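Local atomic coordinates of citrate synthase (Thermotoga maritima, PDB entry 2P2W), a protein that probably catalyses the condensation of oxaloacetate with acetyl-CoA and water to citrate and CoA, a step of the tricarboxylic acid cycle. Residues H89-K95 and L203-K207; V118-P123 and A322-V326; H147-F151 and I163-E167. The contacts are given in a common frame with arbitrary orientation. Numbering follows the deposited sequence.

Contact 1 (H89-K95 and L203-K207); sequences HYIDVLK and LGALK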
loop_
_atom_site.group_PDB
_atom_site.type_symbol
_atom_site.label_atom_id
_atom_site.label_comp_id
_atom_site.label_asym_id
_atom_site.label_seq_id
_atom_site.Cartn_x
_atom_site.Cartn_y
_atom_site.Cartn_z
ATOM N N HIS A 89 -11.399 -12.340 -2.983
ATOM C CA HIS A 89 -11.996 -11.343 -2.100
ATOM C C HIS A 89 -12.099 -10.090 -2.975
ATOM O O HIS A 89 -11.188 -9.795 -3.756
ATOM C CB HIS A 89 -11.086 -11.092 -0.891
ATOM C CG HIS A 89 -11.673 -10.169 0.136
ATOM N ND1 HIS A 89 -11.710 -8.800 -0.024
ATOM C CD2 HIS A 89 -12.237 -10.421 1.344
ATOM C CE1 HIS A 89 -12.267 -8.248 1.041
ATOM N NE2 HIS A 89 -12.595 -9.209 1.885
ATOM N N TYR A 90 -13.199 -9.356 -2.859
ATOM C CA TYR A 90 -13.392 -8.164 -3.687
ATOM C C TYR A 90 -12.318 -7.081 -3.585
ATOM O O TYR A 90 -12.031 -6.408 -4.577
ATOM C CB TYR A 90 -14.787 -7.586 -3.434
ATOM C CG TYR A 90 -15.864 -8.414 -4.094
ATOM C CD1 TYR A 90 -16.206 -8.205 -5.431
ATOM C CD2 TYR A 90 -16.490 -9.458 -3.409
ATOM C CE1 TYR A 90 -17.142 -9.015 -6.073
ATOM C CE2 TYR A 90 -17.426 -10.277 -4.044
ATOM C CZ TYR A 90 -17.745 -10.048 -5.377
ATOM O OH TYR A 90 -18.654 -10.859 -6.019
ATOM N N ILE A 91 -11.719 -6.904 -2.412
ATOM C CA ILE A 91 -10.661 -5.904 -2.278
ATOM C C ILE A 91 -9.500 -6.299 -3.198
ATOM O O ILE A 91 -8.883 -5.443 -3.844
ATOM C CB ILE A 91 -10.137 -5.803 -0.816
ATOM C CG1 ILE A 91 -11.160 -5.076 0.067
ATOM C CG2 ILE A 91 -8.791 -5.069 -0.787
ATOM C CD1 ILE A 91 -11.373 -3.601 -0.280
ATOM N N ASP A 92 -9.205 -7.597 -3.258
ATOM C CA ASP A 92 -8.122 -8.085 -4.107
ATOM C C ASP A 92 -8.469 -7.912 -5.583
ATOM O O ASP A 92 -7.597 -7.620 -6.404
ATOM C CB ASP A 92 -7.817 -9.556 -3.809
ATOM C CG ASP A 92 -7.151 -9.747 -2.456
ATOM O OD1 ASP A 92 -6.581 -8.765 -1.938
ATOM O OD2 ASP A 92 -7.187 -10.871 -1.919
ATOM N N VAL A 93 -9.744 -8.093 -5.911
ATOM C CA VAL A 93 -10.211 -7.932 -7.283
ATOM C C VAL A 93 -9.924 -6.498 -7.724
ATOM O O VAL A 93 -9.438 -6.261 -8.836
ATOM C CB VAL A 93 -11.730 -8.220 -7.383
ATOM C CG1 VAL A 93 -12.248 -7.849 -8.764
ATOM C CG2 VAL A 93 -11.987 -9.698 -7.107
ATOM N N LEU A 94 -10.220 -5.545 -6.842
ATOM C CA LEU A 94 -9.969 -4.135 -7.129
ATOM C C LEU A 94 -8.477 -3.892 -7.380
ATOM O O LEU A 94 -8.110 -3.175 -8.309
ATOM C CB LEU A 94 -10.449 -3.259 -5.966
ATOM C CG LEU A 94 -11.965 -3.056 -5.843
ATOM C CD1 LEU A 94 -12.302 -2.380 -4.520
ATOM C CD2 LEU A 94 -12.455 -2.224 -7.014
ATOM N N LYS A 95 -7.620 -4.491 -6.553
ATOM C CA LYS A 95 -6.173 -4.329 -6.713
ATOM C C LYS A 95 -5.739 -4.747 -8.110
ATOM O O LYS A 95 -5.001 -4.032 -8.797
ATOM C CB LYS A 95 -5.408 -5.193 -5.710
ATOM C CG LYS A 95 -5.474 -4.757 -4.263
ATOM C CD LYS A 95 -4.729 -5.786 -3.438
ATOM C CE LYS A 95 -5.078 -5.711 -1.968
ATOM N NZ LYS A 95 -4.474 -6.872 -1.255
ATOM N N LEU A 203 -6.225 0.212 -0.185
ATOM C CA LEU A 203 -7.141 -0.923 -0.204
ATOM C C LEU A 203 -6.646 -2.001 0.755
ATOM O O LEU A 203 -7.428 -2.578 1.509
ATOM C CB LEU A 203 -7.244 -1.496 -1.623
ATOM C CG LEU A 203 -8.014 -0.633 -2.633
ATOM C CD1 LEU A 203 -7.793 -1.158 -4.046
ATOM C CD2 LEU A 203 -9.499 -0.645 -2.276
ATOM N N GLY A 204 -5.345 -2.268 0.717
ATOM C CA GLY A 204 -4.764 -3.277 1.587
ATOM C C GLY A 204 -4.985 -2.965 3.055
ATOM O O GLY A 204 -5.272 -3.858 3.853
ATOM N N ALA A 205 -4.849 -1.692 3.413
ATOM C CA ALA A 205 -5.045 -1.261 4.793
ATOM C C ALA A 205 -6.519 -1.311 5.195
ATOM O O ALA A 205 -6.860 -1.745 6.299
ATOM C CB ALA A 205 -4.514 0.152 4.975
ATOM N N LEU A 206 -7.394 -0.868 4.299
ATOM C CA LEU A 206 -8.825 -0.859 4.592
ATOM C C LEU A 206 -9.334 -2.276 4.851
ATOM O O LEU A 206 -10.250 -2.487 5.647
ATOM C CB LEU A 206 -9.598 -0.230 3.428
ATOM C CG LEU A 206 -11.070 0.083 3.704
ATOM C CD1 LEU A 206 -11.153 1.197 4.729
ATOM C CD2 LEU A 206 -11.777 0.497 2.414
ATOM N N LYS A 207 -8.710 -3.240 4.178
ATOM C CA LYS A 207 -9.065 -4.652 4.280
ATOM C C LYS A 207 -8.863 -5.258 5.670
ATOM O O LYS A 207 -9.559 -6.206 6.046
ATOM C CB LYS A 207 -8.249 -5.441 3.248
ATOM C CG LYS A 207 -8.635 -6.906 3.099
ATOM C CD LYS A 207 -7.791 -7.575 2.024
ATOM C CE LYS A 207 -8.235 -9.005 1.770
ATOM N NZ LYS A 207 -7.191 -9.759 1.023
#
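A fully extended lysine, K207, crosses between two helical segments that run antiparallel, at 176° between their N-to-C directions and 9.9 Å between axes. It is trans at all four chi angles, so its aliphatic arm spans the gap with the ammonium far from its own backbone. On the way CE lies over the H89 ring face, 4.0 Å from the centroid and 13° off the normal, a CH-pi contact. The same ring holds the helix start: with chi1 trans, H89 turns ND1 back to accept from the I91 N, 3.0 Å away, an N-cap bond, while NE2 is hydrogen-bonded to E216.

D92 directs its CA-to-CB bond away from 203-207, yet its carboxylate meets the K207 ammonium in a salt bridge (OD2 to NZ 3.1 Å), with weak hydrogen-bond geometry. K95, m at chi1 and then trans at chi2 to chi4, runs straight back along its own helix, so that NZ meets D92 OD1 at 2.9 Å in a second salt bridge. One carboxylate thus serves two lysines, and K95 NZ is 4.6 Å from K207 NZ. Beside the charges, I91 CG2 packs 4.0 Å from L203 CB and 3.9 Å from K207 CD, and L203, an mt leucine, sets CD1 3.9 Å from L94 CB.

K207 also forms a salt bridge with D194, and K95 a hydrogen bond with S197, both of the second subunit, consistent with the helical sandwich by which citrate synthases dimerise. Within the chain, I91 and L203 lean on helix 317-337 and L94 on helix 110-133.

Contact 2 (V118-P123 and A322-V326); sequences VASVFP and ATARV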
loop_
_atom_site.group_PDB
_atom_site.type_symbol
_atom_site.label_atom_id
_atom_site.label_comp_id
_atom_site.label_asym_id
_atom_site.label_seq_id
_atom_site.Cartn_x
_atom_site.Cartn_y
_atom_site.Cartn_z
ATOM N N VAL A 118 -10.949 6.760 -12.009
ATOM C CA VAL A 118 -10.797 5.537 -11.229
ATOM C C VAL A 118 -12.011 5.318 -10.320
ATOM O O VAL A 118 -12.516 4.205 -10.211
ATOM C CB VAL A 118 -9.487 5.562 -10.383
ATOM C CG1 VAL A 118 -9.601 6.572 -9.259
ATOM C CG2 VAL A 118 -9.192 4.172 -9.841
ATOM N N ALA A 119 -12.491 6.380 -9.681
ATOM C CA ALA A 119 -13.655 6.262 -8.813
ATOM C C ALA A 119 -14.885 5.820 -9.615
ATOM O O ALA A 119 -15.700 5.028 -9.138
ATOM C CB ALA A 119 -13.930 7.586 -8.128
ATOM N N SER A 120 -15.012 6.334 -10.835
ATOM C CA SER A 120 -16.151 5.999 -11.686
ATOM C C SER A 120 -16.213 4.528 -12.084
ATOM O O SER A 120 -17.300 3.988 -12.280
ATOM C CB SER A 120 -16.136 6.855 -12.959
ATOM O OG SER A 120 -16.193 8.238 -12.645
ATOM N N VAL A 121 -15.059 3.876 -12.200
ATOM C CA VAL A 121 -15.033 2.475 -12.611
ATOM C C VAL A 121 -15.086 1.442 -11.477
ATOM O O VAL A 121 -15.319 0.255 -11.728
ATOM C CB VAL A 121 -13.802 2.199 -13.524
ATOM C CG1 VAL A 121 -12.524 2.142 -12.700
ATOM C CG2 VAL A 121 -14.018 0.914 -14.321
ATOM N N PHE A 122 -14.897 1.884 -10.233
ATOM C CA PHE A 122 -14.936 0.969 -9.085
ATOM C C PHE A 122 -16.161 0.036 -9.073
ATOM O O PHE A 122 -16.019 -1.181 -8.951
ATOM C CB PHE A 122 -14.897 1.759 -7.766
ATOM C CG PHE A 122 -13.558 1.734 -7.065
ATOM C CD1 PHE A 122 -12.415 2.242 -7.679
ATOM C CD2 PHE A 122 -13.449 1.232 -5.769
ATOM C CE1 PHE A 122 -11.182 2.252 -7.008
ATOM C CE2 PHE A 122 -12.223 1.240 -5.093
ATOM C CZ PHE A 122 -11.091 1.751 -5.715
ATOM N N PRO A 123 -17.380 0.594 -9.195
ATOM C CA PRO A 123 -18.590 -0.240 -9.184
ATOM C C PRO A 123 -18.660 -1.255 -10.323
ATOM O O PRO A 123 -19.229 -2.334 -10.173
ATOM C CB PRO A 123 -19.724 0.791 -9.264
ATOM C CG PRO A 123 -19.127 2.005 -8.616
ATOM C CD PRO A 123 -17.739 2.023 -9.212
ATOM N N ALA A 322 -14.679 0.986 0.251
ATOM C CA ALA A 322 -13.689 1.549 -0.668
ATOM C C ALA A 322 -14.310 2.315 -1.839
ATOM O O ALA A 322 -13.774 3.331 -2.285
ATOM C CB ALA A 322 -12.781 0.435 -1.201
ATOM N N THR A 323 -15.435 1.815 -2.338
ATOM C CA THR A 323 -16.132 2.443 -3.455
ATOM C C THR A 323 -16.401 3.905 -3.129
ATOM O O THR A 323 -16.401 4.767 -4.013
ATOM C CB THR A 323 -17.458 1.703 -3.741
ATOM O OG1 THR A 323 -17.160 0.375 -4.189
ATOM C CG2 THR A 323 -18.269 2.424 -4.809
ATOM N N ALA A 324 -16.624 4.180 -1.850
ATOM C CA ALA A 324 -16.867 5.541 -1.406
ATOM C C ALA A 324 -15.569 6.220 -0.973
ATOM O O ALA A 324 -15.245 7.311 -1.441
ATOM C CB ALA A 324 -17.864 5.546 -0.252
ATOM N N ARG A 325 -14.823 5.561 -0.090
ATOM C CA ARG A 325 -13.600 6.162 0.471
ATOM C C ARG A 325 -12.513 6.464 -0.585
ATOM O O ARG A 325 -11.606 7.259 -0.372
ATOM C CB ARG A 325 -13.046 5.210 1.532
ATOM C CG ARG A 325 -11.801 5.768 2.221
ATOM C CD ARG A 325 -12.034 7.179 2.774
ATOM N NE ARG A 325 -13.117 7.174 3.762
ATOM C CZ ARG A 325 -12.813 6.758 5.007
ATOM N NH1 ARG A 325 -11.584 6.376 5.299
ATOM N NH2 ARG A 325 -13.764 6.738 5.946
ATOM N N VAL A 326 -12.593 5.867 -1.774
ATOM C CA VAL A 326 -11.607 6.160 -2.809
ATOM C C VAL A 326 -11.630 7.662 -3.110
ATOM O O VAL A 326 -10.607 8.245 -3.479
ATOM C CB VAL A 326 -11.874 5.339 -4.108
ATOM C CG1 VAL A 326 -13.197 5.744 -4.733
ATOM C CG2 VAL A 326 -10.724 5.532 -5.089
HETATM O O HOH W 1 -17.124 4.596 -6.779
#
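Buried antiparallel packing of two long helices, part of the mainly α-helical core of the citrate synthase fold, is what segments 118-123 and 322-326 illustrate: their axes pass 9.3 Å apart at 174°. The largest bump is the F122 ring. Its CA-to-CB bond points at the other helix, and chi1 of -104° lies between the usual wells, so the ring slides into a hollow lined by A322, T323 and V326. F122 CE2 is 4.0 Å from A322 CB, CD2 is 3.7 Å from T323 CA, and CE1 is 3.8 Å from V326 CG2. V326 CB sits over one ring face, 4.3 Å from the centroid and 21° off the normal, a CH-pi contact.

V326 is the answering bump. Lying over the F122 ring, it also fills the space next to the small A119, its CG1 3.9 Å from A119 CB; V118 CG1 is 4.4 Å from V326 CG2. The backbones approach closely here: CA atoms are 5.9 Å apart for F122 and T323, and 6.3 Å for A119 and V326. At the other end, P123 CG touches T323 CG2 at 3.9 Å, while T323 OG1 is hydrogen-bonded to A319 O in its own helix.

Helices 195-207 and 90-98 close over F122 through I199, L94 and L98. The A322 side chain is about 11 Å from that of D300, a predicted active-site residue. P123 has no N-H for the preceding turn, and the helix kinks there. A119 O instead accepts from a water at 2.8 Å, which also donates to T323 O at 2.9 Å.

Contact 3 (H147-F151 and I163-E167); sequences HVENF and IRLLE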
loop_
_atom_site.group_PDB
_atom_site.type_symbol
_atom_site.label_atom_id
_atom_site.label_comp_id
_atom_site.label_asym_id
_atom_site.label_seq_id
_atom_site.Cartn_x
_atom_site.Cartn_y
_atom_site.Cartn_z
ATOM N N HIS A 147 -24.484 7.167 -10.487
ATOM C CA HIS A 147 -23.387 6.311 -10.025
ATOM C C HIS A 147 -23.868 5.150 -9.145
ATOM O O HIS A 147 -23.505 3.995 -9.378
ATOM C CB HIS A 147 -22.366 7.158 -9.252
ATOM C CG HIS A 147 -21.075 6.453 -8.959
ATOM N ND1 HIS A 147 -20.206 6.043 -9.949
ATOM C CD2 HIS A 147 -20.491 6.114 -7.785
ATOM C CE1 HIS A 147 -19.141 5.484 -9.396
ATOM N NE2 HIS A 147 -19.290 5.515 -8.085
ATOM N N VAL A 148 -24.680 5.456 -8.137
ATOM C CA VAL A 148 -25.185 4.433 -7.220
ATOM C C VAL A 148 -26.310 3.598 -7.845
ATOM O O VAL A 148 -26.335 2.376 -7.696
ATOM C CB VAL A 148 -25.669 5.076 -5.899
ATOM C CG1 VAL A 148 -26.158 4.003 -4.936
ATOM C CG2 VAL A 148 -24.532 5.871 -5.266
ATOM N N GLU A 149 -27.239 4.251 -8.540
ATOM C CA GLU A 149 -28.332 3.534 -9.205
ATOM C C GLU A 149 -27.728 2.487 -10.129
ATOM O O GLU A 149 -28.144 1.327 -10.150
ATOM C CB GLU A 149 -29.165 4.483 -10.072
ATOM C CG GLU A 149 -30.260 5.230 -9.362
ATOM C CD GLU A 149 -31.011 6.163 -10.297
ATOM O OE1 GLU A 149 -30.467 6.510 -11.376
ATOM O OE2 GLU A 149 -32.142 6.560 -9.947
ATOM N N ASN A 150 -26.742 2.921 -10.906
ATOM C CA ASN A 150 -26.087 2.042 -11.857
ATOM C C ASN A 150 -25.366 0.870 -11.213
ATOM O O ASN A 150 -25.347 -0.235 -11.764
ATOM C CB ASN A 150 -25.095 2.821 -12.709
ATOM C CG ASN A 150 -24.392 1.933 -13.703
ATOM O OD1 ASN A 150 -24.999 1.427 -14.649
ATOM N ND2 ASN A 150 -23.091 1.758 -13.510
ATOM N N PHE A 151 -24.751 1.108 -10.060
ATOM C CA PHE A 151 -24.051 0.031 -9.377
ATOM C C PHE A 151 -25.065 -1.042 -9.010
ATOM O O PHE A 151 -24.860 -2.228 -9.267
ATOM C CB PHE A 151 -23.361 0.547 -8.113
ATOM C CG PHE A 151 -22.757 -0.540 -7.271
ATOM C CD1 PHE A 151 -21.984 -1.540 -7.853
ATOM C CD2 PHE A 151 -22.958 -0.565 -5.894
ATOM C CE1 PHE A 151 -21.418 -2.554 -7.078
ATOM C CE2 PHE A 151 -22.396 -1.574 -5.106
ATOM C CZ PHE A 151 -21.625 -2.569 -5.701
ATOM N N ILE A 163 -31.990 1.987 -2.869
ATOM C CA ILE A 163 -30.813 2.641 -3.423
ATOM C C ILE A 163 -30.446 3.901 -2.638
ATOM O O ILE A 163 -29.268 4.181 -2.412
ATOM C CB ILE A 163 -31.047 2.997 -4.913
ATOM C CG1 ILE A 163 -31.086 1.708 -5.743
ATOM C CG2 ILE A 163 -29.956 3.934 -5.415
ATOM C CD1 ILE A 163 -31.495 1.909 -7.199
ATOM N N ARG A 164 -31.457 4.654 -2.216
ATOM C CA ARG A 164 -31.262 5.880 -1.445
ATOM C C ARG A 164 -30.468 5.629 -0.156
ATOM O O ARG A 164 -29.646 6.432 0.264
ATOM C CB ARG A 164 -32.637 6.454 -1.105
ATOM C CG ARG A 164 -33.392 6.930 -2.346
ATOM C CD ARG A 164 -34.646 7.733 -1.982
ATOM N NE ARG A 164 -35.435 8.031 -3.182
ATOM C CZ ARG A 164 -35.157 9.174 -3.834
ATOM N NH1 ARG A 164 -34.202 9.974 -3.395
ATOM N NH2 ARG A 164 -35.851 9.494 -4.930
ATOM N N LEU A 165 -30.752 4.500 0.489
ATOM C CA LEU A 165 -30.087 4.151 1.739
ATOM C C LEU A 165 -28.610 3.856 1.463
ATOM O O LEU A 165 -27.730 4.273 2.219
ATOM C CB LEU A 165 -30.767 2.932 2.373
ATOM C CG LEU A 165 -32.294 3.025 2.515
ATOM C CD1 LEU A 165 -32.812 1.789 3.243
ATOM C CD2 LEU A 165 -32.679 4.299 3.260
ATOM N N LEU A 166 -28.344 3.138 0.377
ATOM C CA LEU A 166 -26.974 2.810 -0.002
ATOM C C LEU A 166 -26.200 4.084 -0.331
ATOM O O LEU A 166 -25.035 4.221 0.038
ATOM C CB LEU A 166 -26.958 1.872 -1.216
ATOM C CG LEU A 166 -25.572 1.524 -1.775
ATOM C CD1 LEU A 166 -24.722 0.900 -0.682
ATOM C CD2 LEU A 166 -25.705 0.569 -2.954
ATOM N N GLU A 167 -26.851 5.018 -1.019
ATOM C CA GLU A 167 -26.199 6.272 -1.382
ATOM C C GLU A 167 -25.815 7.071 -0.129
ATOM O O GLU A 167 -24.710 7.614 -0.045
ATOM C CB GLU A 167 -27.118 7.098 -2.292
ATOM C CG GLU A 167 -26.520 8.416 -2.759
ATOM C CD GLU A 167 -26.844 8.711 -4.216
ATOM O OE1 GLU A 167 -27.999 8.472 -4.632
ATOM O OE2 GLU A 167 -25.949 9.187 -4.944
HETATM O O HOH W 2 -25.259 8.188 -7.503
#
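The first turns of two successive helices cross at 121°, with axes 9.6 Å apart at closest approach; V148 and E167 (CA to CA 6.2 Å) and E149 and I163 (6.4 Å) mark the register. V148 lies at the middle of the interface: its CG1 packs 3.8 Å from I163 CG2 and 4.0 Å from L166 CD2, and its CG2 is 3.6 Å from E167 OE2. I163 CD1 lies 4.1 Å from E149 CA and 4.2 Å from E149 CG, against the residue after V148. L166 CD2 also meets the edge of the F151 ring, 4.2 Å from CD2 of F151.

Polar linkage comes through water. V148 N, in the opening helical turn, donates a hydrogen bond to a water at 2.9 Å, which donates to E167 OE2 at 2.8 Å; that oxygen also accepts from F42 N at the start of helix 42-51. Remote from the active site, these are two consecutive helices of the mainly α-helical citrate synthase fold, packed across a short connection.

Overall arrangement
The three contacts use six different helices, of which 90-98, 110-133, 147-156 and 163-173 are successive in the chain. All are buried, but contacts 1 and 2 centre about 10 Å from the chain centre and contact 3 about 16 Å, where E149 and E167 are partly exposed. Contact 1 alone reaches the second subunit and alone uses a direct charge network; contacts 2 and 3 are apolar, each supplemented by one bridging water. Contact 2 touches both others: L203 CD2 is 3.6 Å from A322 CB, and P123 CB is 3.5 Å from F151 CD1. Contacts 1 and 3 stay about 8 Å apart at their nearest atoms, so contact 2 forms the middle of a continuous helical core.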